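Local coordinates for protein, related to general stress protein 26(GS26) of B.subtilis (Clostridium acetobutylicum, PDB 2HQ7), which belongs to the pyridoxine-phosphate oxidase family, is related to a general stress protein of Bacillus subtilis and probably binds FMN as an oxidoreductase, at residues 98-101 and 102-106. Residues are numbered along the deposited sequence; the frame is centred on the assembly and turned at random.
Sequences MLWT and DGCEI
T101 and C104 close a type II beta turn just after helix 93-99, with C104 N donating to T101 O over 3.0 Å, while W100 is the first residue to leave the helical conformation. G103 takes the third position of the turn with a positive phi. The turn brings the side chain of C104 back against the residues before it. C104 CB sits squarely over the six-membered ring of W100, 3.4 Å from the ring centroid and 1° off the normal, a CH-pi contact in which all six ring carbons are about equally distant. C104 SG lies over the same ring, farther off at 4.4 Å from the centroid, and adds a sulfur-aromatic contact. C104 SG also accepts a long but nearly straight hydrogen bond from T101 N (3.6 Å, 165° at the hydrogen). W100 reaches this place with CG anti to its own N (chi1 -179°), which carries the indole forward along the chain; W100 CZ2 passes 3.7 Å from E105 N, a buried amide without a partner. T101 OG1 donates to D102 O at 2.9 Å, approaching from above the carbonyl plane. The E105 side chain turns back on the turn, where E105 OE1 accepts the N-H of G103 N at 2.9 Å from above the carboxylate plane. Residues 100-106 thus open the loop that leads from helix 93-99 to strand 117-131: C104 also rests on L40 of strand 32-43, and the W100 ring meets Y117 of strand 117-131 edge-to-face.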
loop_
_atom_site.group_PDB
_atom_site.type_symbol
_atom_site.label_atom_id
_atom_site.label_comp_id
_atom_site.label_asym_id
_atom_site.label_seq_id
_atom_site.Cartn_x
_atom_site.Cartn_y
_atom_site.Cartn_z
HETATM N N MSE B 98 16.307 2.870 22.007
HETATM C CA MSE B 98 15.205 2.167 22.642
HETATM C C MSE B 98 14.336 1.395 21.664
HETATM O O MSE B 98 13.720 0.408 22.039
HETATM C CB MSE B 98 14.320 3.109 23.417
HETATM C CG MSE B 98 14.860 3.368 24.787
HETATM SE SE MSE B 98 13.703 4.558 25.770
HETATM C CE MSE B 98 14.184 6.261 24.893
ATOM N N LEU B 99 14.293 1.827 20.413
ATOM C CA LEU B 99 13.461 1.150 19.427
ATOM C C LEU B 99 14.175 0.074 18.636
ATOM O O LEU B 99 13.520 -0.757 17.996
ATOM C CB LEU B 99 12.918 2.214 18.484
ATOM C CG LEU B 99 11.890 3.137 19.100
ATOM C CD1 LEU B 99 11.719 4.324 18.133
ATOM C CD2 LEU B 99 10.567 2.303 19.377
ATOM N N TRP B 100 15.511 0.089 18.671
ATOM C CA TRP B 100 16.333 -0.912 17.988
ATOM C C TRP B 100 15.894 -2.327 18.333
ATOM O O TRP B 100 15.564 -2.610 19.485
ATOM C CB TRP B 100 17.816 -0.714 18.343
ATOM C CG TRP B 100 18.767 -1.679 17.687
ATOM C CD1 TRP B 100 19.173 -2.876 18.179
ATOM C CD2 TRP B 100 19.431 -1.519 16.428
ATOM N NE1 TRP B 100 20.049 -3.479 17.306
ATOM C CE2 TRP B 100 20.231 -2.659 16.229
ATOM C CE3 TRP B 100 19.447 -0.509 15.466
ATOM C CZ2 TRP B 100 21.013 -2.838 15.084
ATOM C CZ3 TRP B 100 20.230 -0.679 14.341
ATOM C CH2 TRP B 100 21.006 -1.834 14.162
ATOM N N THR B 101 15.868 -3.211 17.338
ATOM C CA THR B 101 15.497 -4.606 17.565
ATOM C C THR B 101 16.470 -5.525 16.862
ATOM O O THR B 101 17.238 -5.100 15.999
ATOM C CB THR B 101 14.095 -4.973 17.011
ATOM O OG1 THR B 101 14.135 -4.973 15.579
ATOM C CG2 THR B 101 13.015 -4.005 17.466
ATOM N N ASP B 102 16.422 -6.800 17.236
ATOM C CA ASP B 102 17.049 -7.855 16.455
ATOM C C ASP B 102 16.581 -7.771 15.020
ATOM O O ASP B 102 15.429 -7.410 14.744
ATOM C CB ASP B 102 16.690 -9.232 17.017
ATOM C CG ASP B 102 17.506 -9.595 18.247
ATOM O OD1 ASP B 102 18.197 -8.701 18.803
ATOM O OD2 ASP B 102 17.453 -10.787 18.651
ATOM N N GLY B 103 17.475 -8.079 14.093
ATOM C CA GLY B 103 17.129 -7.956 12.690
ATOM C C GLY B 103 16.924 -6.536 12.177
ATOM O O GLY B 103 16.509 -6.356 11.027
ATOM N N CYS B 104 17.185 -5.535 13.018
ATOM C CA CYS B 104 17.635 -4.257 12.526
ATOM C C CYS B 104 19.057 -4.443 11.991
ATOM O O CYS B 104 19.470 -3.769 11.047
ATOM C CB CYS B 104 17.653 -3.206 13.620
ATOM S SG CYS B 104 16.099 -2.347 13.901
ATOM N N GLU B 105 19.797 -5.361 12.613
ATOM C CA GLU B 105 21.205 -5.558 12.324
ATOM C C GLU B 105 21.438 -6.000 10.893
ATOM O O GLU B 105 22.464 -5.666 10.292
ATOM C CB GLU B 105 21.801 -6.581 13.300
ATOM C CG GLU B 105 21.196 -7.980 13.208
ATOM C CD GLU B 105 20.991 -8.620 14.570
ATOM O OE1 GLU B 105 20.137 -8.104 15.324
ATOM O OE2 GLU B 105 21.658 -9.636 14.879
ATOM N N ILE B 106 20.464 -6.726 10.354
ATOM C CA ILE B 106 20.516 -7.230 8.987
ATOM C C ILE B 106 20.516 -6.077 8.009
ATOM O O ILE B 106 21.068 -6.185 6.922
ATOM C CB ILE B 106 19.287 -8.113 8.655
ATOM C CG1 ILE B 106 19.158 -9.298 9.632
ATOM C CG2 ILE B 106 19.403 -8.636 7.251
ATOM C CD1 ILE B 106 17.688 -9.718 9.919
#